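Local coordinates for protein M157 (Murid herpesvirus 1, PDB 2NYK) that acts as a mouse cytomegalovirus ligand for Ly49 receptors of natural killer cells and is built on an MHC class I-like fold, at residues D15-F21 against K161-R165; F25-V29 against F75-K80; A179-E183 against C194-S198; F105-V110 against I153-R158. The protein carries 1 engineered substitution. One frame throughout, in Å; residues are numbered along the deposited sequence.

Contact 1: D15-F21 against K161-R165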
loop_
_atom_site.group_PDB
_atom_site.type_symbol
_atom_site.label_atom_id
_atom_site.label_comp_id
_atom_site.label_asym_id
_atom_site.label_seq_id
_atom_site.Cartn_x
_atom_site.Cartn_y
_atom_site.Cartn_z
ATOM N N ASP A 15 -14.653 17.852 -6.217
ATOM C CA ASP A 15 -14.394 16.452 -5.880
ATOM C C ASP A 15 -12.983 16.218 -5.327
ATOM O O ASP A 15 -12.787 15.376 -4.445
ATOM C CB ASP A 15 -14.652 15.548 -7.089
ATOM C CG ASP A 15 -16.116 15.530 -7.507
ATOM O OD1 ASP A 15 -17.002 15.766 -6.650
ATOM O OD2 ASP A 15 -16.380 15.286 -8.703
ATOM N N ASP A 16 -12.010 16.977 -5.825
ATOM C CA ASP A 16 -10.637 16.884 -5.305
ATOM C C ASP A 16 -10.634 17.307 -3.848
ATOM O O ASP A 16 -10.004 16.675 -2.998
ATOM C CB ASP A 16 -9.679 17.768 -6.112
ATOM C CG ASP A 16 -9.352 17.193 -7.476
ATOM O OD1 ASP A 16 -9.776 16.058 -7.792
ATOM O OD2 ASP A 16 -8.658 17.891 -8.243
ATOM N N PHE A 17 -11.379 18.371 -3.556
ATOM C CA PHE A 17 -11.451 18.866 -2.193
ATOM C C PHE A 17 -12.159 17.859 -1.294
ATOM O O PHE A 17 -11.666 17.539 -0.213
ATOM C CB PHE A 17 -12.146 20.230 -2.130
ATOM C CG PHE A 17 -12.219 20.800 -0.744
ATOM C CD1 PHE A 17 -11.157 21.528 -0.226
ATOM C CD2 PHE A 17 -13.324 20.559 0.069
ATOM C CE1 PHE A 17 -11.218 22.048 1.049
ATOM C CE2 PHE A 17 -13.390 21.078 1.358
ATOM C CZ PHE A 17 -12.339 21.816 1.846
ATOM N N GLN A 18 -13.310 17.365 -1.734
ATOM C CA GLN A 18 -14.168 16.579 -0.848
ATOM C C GLN A 18 -13.649 15.170 -0.522
ATOM O O GLN A 18 -13.912 14.654 0.563
ATOM C CB GLN A 18 -15.594 16.493 -1.391
ATOM C CG GLN A 18 -16.633 16.229 -0.294
ATOM C CD GLN A 18 -16.646 17.318 0.800
ATOM O OE1 GLN A 18 -16.490 18.515 0.523
ATOM N NE2 GLN A 18 -16.818 16.889 2.047
ATOM N N PHE A 19 -12.920 14.569 -1.452
ATOM C CA PHE A 19 -12.439 13.202 -1.291
ATOM C C PHE A 19 -11.267 13.076 -0.309
ATOM O O PHE A 19 -10.190 13.630 -0.539
ATOM C CB PHE A 19 -12.075 12.603 -2.650
ATOM C CG PHE A 19 -11.704 11.156 -2.583
ATOM C CD1 PHE A 19 -12.641 10.202 -2.190
ATOM C CD2 PHE A 19 -10.413 10.750 -2.890
ATOM C CE1 PHE A 19 -12.295 8.847 -2.111
ATOM C CE2 PHE A 19 -10.059 9.416 -2.822
ATOM C CZ PHE A 19 -10.993 8.463 -2.437
ATOM N N THR A 20 -11.500 12.346 0.782
ATOM C CA THR A 20 -10.507 12.118 1.828
ATOM C C THR A 20 -9.752 10.800 1.615
ATOM O O THR A 20 -10.339 9.774 1.225
ATOM C CB THR A 20 -11.180 12.145 3.240
ATOM O OG1 THR A 20 -11.725 13.448 3.473
ATOM C CG2 THR A 20 -10.179 11.818 4.362
ATOM N N PHE A 21 -8.441 10.846 1.840
ATOM C CA PHE A 21 -7.580 9.663 1.712
ATOM C C PHE A 21 -6.204 9.927 2.301
ATOM O O PHE A 21 -5.880 11.053 2.626
ATOM C CB PHE A 21 -7.484 9.183 0.256
ATOM C CG PHE A 21 -6.650 10.076 -0.664
ATOM C CD1 PHE A 21 -5.314 9.785 -0.912
ATOM C CD2 PHE A 21 -7.234 11.159 -1.331
ATOM C CE1 PHE A 21 -4.547 10.594 -1.761
ATOM C CE2 PHE A 21 -6.511 11.957 -2.210
ATOM C CZ PHE A 21 -5.145 11.685 -2.437
ATOM N N LYS A 161 -3.841 15.545 -4.572
ATOM C CA LYS A 161 -5.226 15.071 -4.589
ATOM C C LYS A 161 -5.782 15.009 -6.002
ATOM O O LYS A 161 -6.390 14.014 -6.390
ATOM C CB LYS A 161 -6.105 15.959 -3.700
ATOM C CG LYS A 161 -5.744 15.909 -2.207
ATOM C CD LYS A 161 -6.853 16.493 -1.321
ATOM C CE LYS A 161 -7.943 15.454 -1.009
ATOM N NZ LYS A 161 -9.089 16.121 -0.305
ATOM N N ASN A 162 -5.517 16.042 -6.794
ATOM C CA ASN A 162 -5.968 16.069 -8.193
ATOM C C ASN A 162 -5.380 14.909 -9.001
ATOM O O ASN A 162 -6.075 14.247 -9.764
ATOM C CB ASN A 162 -5.652 17.418 -8.851
ATOM C CG ASN A 162 -5.994 17.443 -10.341
ATOM O OD1 ASN A 162 -5.118 17.258 -11.186
ATOM N ND2 ASN A 162 -7.268 17.668 -10.660
ATOM N N ARG A 163 -4.095 14.659 -8.783
ATOM C CA ARG A 163 -3.364 13.578 -9.458
ATOM C C ARG A 163 -3.811 12.176 -9.042
ATOM O O ARG A 163 -3.856 11.262 -9.882
ATOM C CB ARG A 163 -1.860 13.718 -9.196
ATOM C CG ARG A 163 -1.195 14.748 -10.030
ATOM C CD ARG A 163 0.189 15.174 -9.471
ATOM N NE ARG A 163 1.136 14.068 -9.358
ATOM C CZ ARG A 163 1.472 13.260 -10.359
ATOM N NH1 ARG A 163 0.933 13.417 -11.565
ATOM N NH2 ARG A 163 2.350 12.285 -10.158
ATOM N N TRP A 164 -4.152 12.005 -7.764
ATOM C CA TRP A 164 -4.404 10.669 -7.199
ATOM C C TRP A 164 -5.845 10.280 -6.913
ATOM O O TRP A 164 -6.136 9.093 -6.773
ATOM C CB TRP A 164 -3.576 10.477 -5.921
ATOM C CG TRP A 164 -2.108 10.333 -6.261
ATOM C CD1 TRP A 164 -1.185 11.337 -6.425
ATOM C CD2 TRP A 164 -1.417 9.108 -6.472
ATOM N NE1 TRP A 164 0.041 10.800 -6.734
ATOM C CE2 TRP A 164 -0.083 9.428 -6.777
ATOM C CE3 TRP A 164 -1.804 7.760 -6.431
ATOM C CZ2 TRP A 164 0.879 8.440 -7.033
ATOM C CZ3 TRP A 164 -0.861 6.792 -6.710
ATOM C CH2 TRP A 164 0.461 7.134 -7.005
ATOM N N ARG A 165 -6.743 11.254 -6.801
ATOM C CA ARG A 165 -8.116 10.957 -6.419
ATOM C C ARG A 165 -8.738 9.791 -7.199
ATOM O O ARG A 165 -9.228 8.857 -6.607
ATOM C CB ARG A 165 -9.014 12.190 -6.542
ATOM C CG ARG A 165 -10.462 11.837 -6.352
ATOM C CD ARG A 165 -11.336 13.066 -6.143
ATOM N NE ARG A 165 -11.391 13.947 -7.306
ATOM C CZ ARG A 165 -12.125 13.729 -8.402
ATOM N NH1 ARG A 165 -12.864 12.636 -8.510
ATOM N NH2 ARG A 165 -12.131 14.628 -9.387
HETATM O O HOH W 1 -14.765 14.376 -10.531
HETATM O O HOH W 2 -8.779 14.636 -9.881
HETATM O O HOH W 3 -10.986 15.505 1.855
#
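Asp16 and Arg165 form the salt bridge by which the N-terminal helix 9-18 is held to helix 157-173 of the MHC class I-like platform. Arg165 NE meets Asp16 OD1 at 2.7 Å on the anti lone pair, nearly within the guanidinium plane, while NH2 adds a weak bond to the same oxygen. A bend at chi3 (65°) turns the arginine tip to this carboxylate. Asp15 CB sits over the guanidinium face, 3.4 Å from Arg165 CZ, and a water joins Asp15 OD2 to Arg165 NH2. Asn162 ND2 reaches the syn lone pair of Asp16 OD2 at 2.8 Å; with partners on both oxygens, rotation of the carboxylate is probably restricted.

Backbone carbonyls come next. Lys161 NZ donates to Asp16 O (2.9 Å) and to Phe19 O (2.7 Å), approaching the latter from above its carbonyl plane, and to Gly107 O. A water held by Thr20 OG1 accepts from NZ too: four partners for three N-H, so sharing is likely. The ammonium, at the C-terminal end of helix 9-18, probably suits the helix dipole.

In apolar packing, Phe19 CB touches Arg165 CD at 3.6 Å, and Phe21 CZ meets Trp164 CB at 4.0 Å.

Contact 2: F25-V29 against F75-K80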
loop_
_atom_site.group_PDB
_atom_site.type_symbol
_atom_site.label_atom_id
_atom_site.label_comp_id
_atom_site.label_asym_id
_atom_site.label_seq_id
_atom_site.Cartn_x
_atom_site.Cartn_y
_atom_site.Cartn_z
ATOM N N PHE A 25 4.510 7.869 2.261
ATOM C CA PHE A 25 5.754 7.977 1.514
ATOM C C PHE A 25 6.824 7.354 2.372
ATOM O O PHE A 25 6.965 7.725 3.554
ATOM C CB PHE A 25 6.114 9.455 1.290
ATOM C CG PHE A 25 5.066 10.247 0.587
ATOM C CD1 PHE A 25 5.047 10.316 -0.807
ATOM C CD2 PHE A 25 4.097 10.947 1.320
ATOM C CE1 PHE A 25 4.080 11.061 -1.468
ATOM C CE2 PHE A 25 3.134 11.688 0.693
ATOM C CZ PHE A 25 3.129 11.775 -0.712
ATOM N N GLU A 26 7.576 6.399 1.825
ATOM C CA GLU A 26 8.586 5.743 2.632
ATOM C C GLU A 26 9.914 5.619 1.890
ATOM O O GLU A 26 9.942 5.292 0.705
ATOM C CB GLU A 26 8.085 4.362 3.062
ATOM C CG GLU A 26 9.092 3.552 3.875
ATOM C CD GLU A 26 8.430 2.357 4.550
ATOM O OE1 GLU A 26 9.144 1.460 5.017
ATOM O OE2 GLU A 26 7.195 2.309 4.613
ATOM N N VAL A 27 11.018 5.862 2.589
ATOM C CA VAL A 27 12.329 5.702 1.990
ATOM C C VAL A 27 13.229 4.969 2.965
ATOM O O VAL A 27 13.266 5.295 4.153
ATOM C CB VAL A 27 12.997 7.062 1.614
ATOM C CG1 VAL A 27 14.385 6.831 1.022
ATOM C CG2 VAL A 27 12.133 7.828 0.621
ATOM N N THR A 28 13.939 3.971 2.443
ATOM C CA THR A 28 14.897 3.204 3.212
ATOM C C THR A 28 16.259 3.316 2.537
ATOM O O THR A 28 16.370 3.178 1.315
ATOM C CB THR A 28 14.476 1.726 3.317
ATOM O OG1 THR A 28 13.198 1.645 3.964
ATOM C CG2 THR A 28 15.490 0.944 4.115
ATOM N N VAL A 29 17.276 3.620 3.333
ATOM C CA VAL A 29 18.657 3.662 2.869
ATOM C C VAL A 29 19.494 2.716 3.752
ATOM O O VAL A 29 19.393 2.753 4.976
ATOM C CB VAL A 29 19.206 5.109 2.919
ATOM C CG1 VAL A 29 20.706 5.126 2.782
ATOM C CG2 VAL A 29 18.573 5.966 1.825
ATOM N N PHE A 75 9.831 14.678 -3.506
ATOM C CA PHE A 75 9.763 14.512 -2.049
ATOM C C PHE A 75 10.617 13.320 -1.600
ATOM O O PHE A 75 11.440 13.430 -0.696
ATOM C CB PHE A 75 8.313 14.330 -1.575
ATOM C CG PHE A 75 8.201 14.160 -0.096
ATOM C CD1 PHE A 75 8.272 15.266 0.746
ATOM C CD2 PHE A 75 8.093 12.890 0.466
ATOM C CE1 PHE A 75 8.234 15.119 2.108
ATOM C CE2 PHE A 75 8.001 12.744 1.847
ATOM C CZ PHE A 75 8.073 13.846 2.662
ATOM N N LEU A 76 10.441 12.190 -2.268
ATOM C CA LEU A 76 11.160 10.959 -1.941
ATOM C C LEU A 76 12.661 11.064 -2.222
ATOM O O LEU A 76 13.480 10.547 -1.459
ATOM C CB LEU A 76 10.571 9.815 -2.766
ATOM C CG LEU A 76 9.154 9.421 -2.334
ATOM C CD1 LEU A 76 8.490 8.545 -3.378
ATOM C CD2 LEU A 76 9.191 8.722 -0.995
ATOM N N ASP A 77 13.000 11.727 -3.330
ATOM C CA ASP A 77 14.393 11.978 -3.722
ATOM C C ASP A 77 15.109 12.816 -2.671
ATOM O O ASP A 77 16.197 12.485 -2.251
ATOM C CB ASP A 77 14.441 12.678 -5.094
ATOM C CG ASP A 77 15.844 12.718 -5.683
ATOM O OD1 ASP A 77 16.170 13.700 -6.382
ATOM O OD2 ASP A 77 16.620 11.777 -5.444
ATOM N N ILE A 78 14.471 13.889 -2.232
ATOM C CA ILE A 78 14.999 14.728 -1.166
ATOM C C ILE A 78 15.183 13.963 0.157
ATOM O O ILE A 78 16.219 14.100 0.806
ATOM C CB ILE A 78 14.119 15.972 -0.938
ATOM C CG1 ILE A 78 14.190 16.911 -2.161
ATOM C CG2 ILE A 78 14.533 16.677 0.353
ATOM C CD1 ILE A 78 13.356 18.185 -2.020
ATOM N N GLN A 79 14.183 13.173 0.556
ATOM C CA GLN A 79 14.317 12.335 1.755
ATOM C C GLN A 79 15.465 11.331 1.606
ATOM O O GLN A 79 16.269 11.162 2.520
ATOM C CB GLN A 79 12.999 11.588 2.059
ATOM C CG GLN A 79 11.815 12.483 2.460
ATOM C CD GLN A 79 12.095 13.359 3.673
ATOM O OE1 GLN A 79 12.869 12.994 4.556
ATOM N NE2 GLN A 79 11.458 14.525 3.721
ATOM N N LYS A 80 15.554 10.671 0.460
ATOM C CA LYS A 80 16.664 9.763 0.228
ATOM C C LYS A 80 18.022 10.453 0.420
ATOM O O LYS A 80 18.869 9.936 1.146
ATOM C CB LYS A 80 16.575 9.101 -1.144
ATOM C CG LYS A 80 17.353 7.800 -1.194
ATOM C CD LYS A 80 17.326 7.137 -2.556
ATOM C CE LYS A 80 18.286 7.811 -3.507
ATOM N NZ LYS A 80 18.377 7.076 -4.793
#
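The packing of an alpha-helix on the face of an antiparallel sheet, the plan of the MHC class I platform, is exemplified where Phe25, Val27 and Val29 of strand 21-30 meet helix 71-90. In the short segments the two axes approach to 8.5 Å and run at 31° to each other. Alternate strand residues turn their side chains to the helix, and the contact is wholly one of van der Waals packing.

Val27 occupies the middle and splits its two methyls between Leu76 and Lys80, one helical turn apart. With CG1 anti to the backbone N (chi1 179°), that methyl lies against the backbone and base of Lys80, 3.8 Å from Lys80 CA. The other, CG2, presses on Leu76 CD2 at 3.5 Å, tighter than usual for two carbons. The same leucine methyl also comes to the edge of the Phe25 ring, near its plane, and lies 3.9 Å from Phe25 CB.

At the N-terminal end of the strand segment, the rings of Phe25 and Phe75 meet obliquely, their centroids 5.2 Å apart and their planes at 58°. Beyond this pair, Met152 and Ile153 of helix 148-154 pack on Phe75, and the ring of Tyr101 from the adjoining strand meets Phe75 edge-to-face. At the other end, the aliphatic part of Lys80 passes over Val29, whose CG2 lies 3.7 Å from Lys80 CG.

Contact 3: A179-E183 against C194-S198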
loop_
_atom_site.group_PDB
_atom_site.type_symbol
_atom_site.label_atom_id
_atom_site.label_comp_id
_atom_site.label_asym_id
_atom_site.label_seq_id
_atom_site.Cartn_x
_atom_site.Cartn_y
_atom_site.Cartn_z
ATOM N N ALA A 179 -15.237 -7.971 -6.593
ATOM C CA ALA A 179 -14.090 -7.745 -7.498
ATOM C C ALA A 179 -12.945 -8.672 -7.098
ATOM O O ALA A 179 -11.860 -8.666 -7.694
ATOM C CB ALA A 179 -13.661 -6.281 -7.459
ATOM N N THR A 180 -13.222 -9.504 -6.099
ATOM C CA THR A 180 -12.238 -10.414 -5.525
ATOM C C THR A 180 -12.397 -11.825 -6.108
ATOM O O THR A 180 -13.495 -12.388 -6.086
ATOM C CB THR A 180 -12.377 -10.438 -3.987
ATOM O OG1 THR A 180 -12.333 -9.088 -3.493
ATOM C CG2 THR A 180 -11.260 -11.262 -3.354
ATOM N N GLU A 181 -11.325 -12.387 -6.663
ATOM C CA GLU A 181 -11.427 -13.703 -7.302
ATOM C C GLU A 181 -10.859 -14.755 -6.372
ATOM O O GLU A 181 -9.865 -14.494 -5.728
ATOM C CB GLU A 181 -10.709 -13.704 -8.643
ATOM C CG GLU A 181 -11.243 -12.612 -9.593
ATOM C CD GLU A 181 -10.376 -12.394 -10.818
ATOM O OE1 GLU A 181 -9.161 -12.706 -10.775
ATOM O OE2 GLU A 181 -10.927 -11.924 -11.838
ATOM N N VAL A 182 -11.503 -15.928 -6.308
ATOM C CA VAL A 182 -11.144 -17.007 -5.371
ATOM C C VAL A 182 -11.168 -18.396 -6.028
ATOM O O VAL A 182 -12.186 -18.827 -6.562
ATOM C CB VAL A 182 -12.041 -16.980 -4.102
ATOM C CG1 VAL A 182 -11.631 -18.074 -3.108
ATOM C CG2 VAL A 182 -11.964 -15.613 -3.440
ATOM N N GLU A 183 -10.019 -19.065 -6.008
ATOM C CA GLU A 183 -9.866 -20.424 -6.496
ATOM C C GLU A 183 -9.718 -21.326 -5.281
ATOM O O GLU A 183 -8.652 -21.361 -4.643
ATOM C CB GLU A 183 -8.639 -20.532 -7.402
ATOM C CG GLU A 183 -8.728 -19.639 -8.643
ATOM C CD GLU A 183 -7.399 -19.404 -9.318
ATOM O OE1 GLU A 183 -6.520 -18.730 -8.742
ATOM O OE2 GLU A 183 -7.229 -19.873 -10.460
ATOM N N CYS A 194 -6.596 -22.447 -1.342
ATOM C CA CYS A 194 -7.413 -21.274 -1.613
ATOM C C CYS A 194 -6.522 -20.121 -2.058
ATOM O O CYS A 194 -5.690 -19.643 -1.286
ATOM C CB CYS A 194 -8.236 -20.888 -0.385
ATOM S SG CYS A 194 -9.500 -19.676 -0.785
ATOM N N VAL A 195 -6.679 -19.717 -3.317
ATOM C CA VAL A 195 -5.906 -18.636 -3.902
ATOM C C VAL A 195 -6.836 -17.451 -4.126
ATOM O O VAL A 195 -7.793 -17.538 -4.905
ATOM C CB VAL A 195 -5.254 -19.043 -5.248
ATOM C CG1 VAL A 195 -4.463 -17.885 -5.823
ATOM C CG2 VAL A 195 -4.387 -20.301 -5.090
ATOM N N VAL A 196 -6.558 -16.347 -3.433
ATOM C CA VAL A 196 -7.357 -15.129 -3.576
ATOM C C VAL A 196 -6.567 -14.037 -4.298
ATOM O O VAL A 196 -5.478 -13.697 -3.869
ATOM C CB VAL A 196 -7.854 -14.648 -2.190
ATOM C CG1 VAL A 196 -8.665 -13.357 -2.305
ATOM C CG2 VAL A 196 -8.696 -15.742 -1.538
ATOM N N THR A 197 -7.137 -13.518 -5.393
ATOM C CA THR A 197 -6.554 -12.492 -6.251
ATOM C C THR A 197 -7.329 -11.184 -6.162
ATOM O O THR A 197 -8.572 -11.153 -6.285
ATOM C CB THR A 197 -6.529 -12.969 -7.744
ATOM O OG1 THR A 197 -5.860 -14.230 -7.820
ATOM C CG2 THR A 197 -5.786 -11.966 -8.632
ATOM N N SER A 198 -6.593 -10.098 -5.928
ATOM C CA SER A 198 -7.181 -8.779 -5.849
ATOM C C SER A 198 -6.353 -7.812 -6.634
ATOM O O SER A 198 -5.124 -7.851 -6.596
ATOM C CB SER A 198 -7.250 -8.332 -4.379
ATOM O OG SER A 198 -7.715 -7.006 -4.270
HETATM O O HOH W 4 -9.454 -9.748 -8.594
HETATM O O HOH W 5 -10.506 -7.413 -4.318
HETATM O O HOH W 6 -7.626 -16.332 -7.391
#
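Glu183 and Val195 form a hydrogen-bonded pair of the antiparallel hairpin 181-186/192-198, which probably corresponds to strands A and B of an immunoglobulin-like domain, as in the alpha3 domain of MHC class I. Glu183 N reaches Val195 O at 2.9 Å, and Val195 N returns the bond to Glu183 O; both are nearly straight. Their side chains lie side by side, pointing the same way. Running out extended from a chi1 of -61°, the Glu183 chain lays OE1 beside the valine, 3.7 Å from Val195 CG1, while OE2 forms a salt bridge with Arg260.

Thr197 is paired in the same manner with Glu181, its N lying 2.9 Å from Glu181 O. On the face it shares with Glu183 and Val195, a water 2.8 Å from Thr197 OG1 bridges that hydroxyl, Glu183 OE1 and Val195 O.

On the other face Val182 and Val196 lie side by side. Val182 CG1 rests 3.5 Å from Cys194 SG, the sulfur of the disulfide to Cys241 that ties this sheet layer to strand 241-245. Nearby, Thr180 CG2 is pressed to 3.5 Å from Val196 CG1.

Contact 4: F105-V110 against I153-R158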
loop_
_atom_site.group_PDB
_atom_site.type_symbol
_atom_site.label_atom_id
_atom_site.label_comp_id
_atom_site.label_asym_id
_atom_site.label_seq_id
_atom_site.Cartn_x
_atom_site.Cartn_y
_atom_site.Cartn_z
ATOM N N PHE A 105 -5.027 13.434 3.844
ATOM C CA PHE A 105 -5.430 14.577 3.033
ATOM C C PHE A 105 -6.892 14.870 3.293
ATOM O O PHE A 105 -7.764 14.188 2.768
ATOM C CB PHE A 105 -5.180 14.315 1.547
ATOM C CG PHE A 105 -3.731 14.148 1.200
ATOM C CD1 PHE A 105 -2.869 15.220 1.249
ATOM C CD2 PHE A 105 -3.223 12.916 0.849
ATOM C CE1 PHE A 105 -1.519 15.075 0.951
ATOM C CE2 PHE A 105 -1.863 12.760 0.545
ATOM C CZ PHE A 105 -1.011 13.842 0.591
ATOM N N LEU A 106 -7.144 15.875 4.129
ATOM C CA LEU A 106 -8.489 16.256 4.530
ATOM C C LEU A 106 -8.813 17.657 3.977
ATOM O O LEU A 106 -8.191 18.645 4.380
ATOM C CB LEU A 106 -8.601 16.238 6.061
ATOM C CG LEU A 106 -9.992 16.434 6.679
ATOM C CD1 LEU A 106 -10.994 15.414 6.141
ATOM C CD2 LEU A 106 -9.926 16.368 8.209
ATOM N N GLY A 107 -9.768 17.733 3.047
ATOM C CA GLY A 107 -9.980 18.973 2.299
ATOM C C GLY A 107 -8.680 19.272 1.595
ATOM O O GLY A 107 -8.139 18.418 0.877
ATOM N N PHE A 108 -8.153 20.469 1.817
ATOM C CA PHE A 108 -6.815 20.787 1.318
ATOM C C PHE A 108 -5.801 20.930 2.449
ATOM O O PHE A 108 -4.775 21.588 2.296
ATOM C CB PHE A 108 -6.836 22.034 0.418
ATOM C CG PHE A 108 -7.506 21.814 -0.933
ATOM C CD1 PHE A 108 -7.535 20.553 -1.531
ATOM C CD2 PHE A 108 -8.064 22.890 -1.619
ATOM C CE1 PHE A 108 -8.124 20.371 -2.792
ATOM C CE2 PHE A 108 -8.657 22.717 -2.860
ATOM C CZ PHE A 108 -8.691 21.454 -3.443
ATOM N N ASP A 109 -6.120 20.322 3.587
ATOM C CA ASP A 109 -5.233 20.259 4.740
ATOM C C ASP A 109 -4.578 18.895 4.766
ATOM O O ASP A 109 -5.041 17.960 4.105
ATOM C CB ASP A 109 -5.998 20.447 6.042
ATOM C CG ASP A 109 -6.378 21.894 6.287
ATOM O OD1 ASP A 109 -5.487 22.770 6.185
ATOM O OD2 ASP A 109 -7.569 22.152 6.576
ATOM N N VAL A 110 -3.492 18.804 5.524
ATOM C CA VAL A 110 -2.745 17.575 5.655
ATOM C C VAL A 110 -2.263 17.448 7.077
ATOM O O VAL A 110 -1.810 18.426 7.672
ATOM C CB VAL A 110 -1.530 17.530 4.704
ATOM C CG1 VAL A 110 -0.806 16.211 4.829
ATOM C CG2 VAL A 110 -1.993 17.689 3.281
ATOM N N ILE A 153 4.626 18.714 1.487
ATOM C CA ILE A 153 3.396 18.004 1.169
ATOM C C ILE A 153 2.180 18.950 1.273
ATOM O O ILE A 153 1.364 19.036 0.350
ATOM C CB ILE A 153 3.246 16.764 2.091
ATOM C CG1 ILE A 153 4.376 15.755 1.795
ATOM C CG2 ILE A 153 1.855 16.125 1.897
ATOM C CD1 ILE A 153 4.577 14.789 2.904
ATOM N N LYS A 154 2.075 19.653 2.402
ATOM C CA LYS A 154 1.008 20.614 2.645
ATOM C C LYS A 154 0.898 21.625 1.500
ATOM O O LYS A 154 -0.195 21.880 0.985
ATOM C CB LYS A 154 1.248 21.343 3.977
ATOM C CG LYS A 154 0.258 22.488 4.258
ATOM C CD LYS A 154 -1.186 21.973 4.303
ATOM C CE LYS A 154 -2.195 23.134 4.307
ATOM N NZ LYS A 154 -2.218 23.816 5.640
ATOM N N SER A 155 2.037 22.173 1.086
ATOM C CA SER A 155 2.075 23.183 0.033
ATOM C C SER A 155 1.612 22.687 -1.333
ATOM O O SER A 155 1.373 23.490 -2.224
ATOM C CB SER A 155 3.480 23.746 -0.086
ATOM O OG SER A 155 3.927 24.185 1.178
ATOM N N ASN A 156 1.494 21.371 -1.492
ATOM C CA ASN A 156 1.167 20.788 -2.785
ATOM C C ASN A 156 -0.050 19.875 -2.719
ATOM O O ASN A 156 -0.253 19.047 -3.592
ATOM C CB ASN A 156 2.389 20.040 -3.336
ATOM C CG ASN A 156 3.558 20.972 -3.597
ATOM O OD1 ASN A 156 3.539 21.736 -4.556
ATOM N ND2 ASN A 156 4.558 20.949 -2.712
ATOM N N VAL A 157 -0.854 20.032 -1.675
ATOM C CA VAL A 157 -2.010 19.159 -1.447
ATOM C C VAL A 157 -2.941 19.109 -2.669
ATOM O O VAL A 157 -3.279 18.016 -3.153
ATOM C CB VAL A 157 -2.799 19.589 -0.182
ATOM C CG1 VAL A 157 -4.045 18.714 0.026
ATOM C CG2 VAL A 157 -1.909 19.470 1.016
ATOM N N ARG A 158 -3.345 20.278 -3.166
ATOM C CA ARG A 158 -4.263 20.332 -4.325
ATOM C C ARG A 158 -3.777 19.506 -5.517
ATOM O O ARG A 158 -4.547 18.760 -6.113
ATOM C CB ARG A 158 -4.490 21.771 -4.804
ATOM C CG ARG A 158 -5.289 22.652 -3.858
ATOM C CD ARG A 158 -5.322 24.107 -4.401
ATOM N NE ARG A 158 -6.179 25.005 -3.619
ATOM C CZ ARG A 158 -5.844 25.538 -2.441
ATOM N NH1 ARG A 158 -4.665 25.247 -1.891
ATOM N NH2 ARG A 158 -6.692 26.364 -1.812
#
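A chi1 of -71° sets the Phe108 ring beside its own backbone N and up against Arg158, whose chain, turned likewise at chi1 and then extended as far as NE, runs across that ring. The outcome is a CH-pi contact: Arg158 CG lies over the ring centre, 3.4 Å from the Phe108 centroid and only 8° off the normal. The guanidinium follows over the rim, with NE 3.5 Å from Phe108 CE2, but its plane is inclined to the ring by about 45°, so the two flat groups do not lie parallel.

Phe108 belongs to a type II' turn, Leu106 to Asp109, that closes the beta hairpin of strands 96-106 and 109-118. Val157 wedges in under this turn, its CG1 3.7 Å from Phe108 CA and 3.9 Å from Phe105 CD1. Ile153 meets Phe105 at the ring edge, CG2 to CE1 3.7 Å, and the same methyl lies 4.0 Å from Val110 CG1. On the outer side, Lys154 NZ and Asp109 OD1 make a long salt bridge of 3.5 Å, a weak bond at best.

The hairpin tip is thus lodged where helix 148-154 breaks off and helix 157-173 begins, a kink resembling the segmented alpha2 helix of MHC class I. Ile160 of helix 157-173 and Met23 of strand 21-30 also pack on Phe105.

Three of the contacts build one platform. Contacts 1 and 4 adjoin, their centres about 9 Å apart, and share helix 157-173; the probable bonds Lys161 NZ to Gly107 O and Phe21 O to Phe105 N, each 2.8 Å, join them. Contact 2, with its centre about 19 Å from that of contact 4, meets it through Ile153 CD1, 3.6 Å from Phe75 CZ. Along the chain, contacts 2 and 4 are both nested within the loop that contact 1 closes. Contact 3 belongs to the separate, probably immunoglobulin-like, domain, about 29 Å from contact 1 between centres. A glycan attached to the protein comes nearer contact 3 than contact 1, with a fucose about 7 Å from the Thr180 side chain and about 12 Å from that of Phe19.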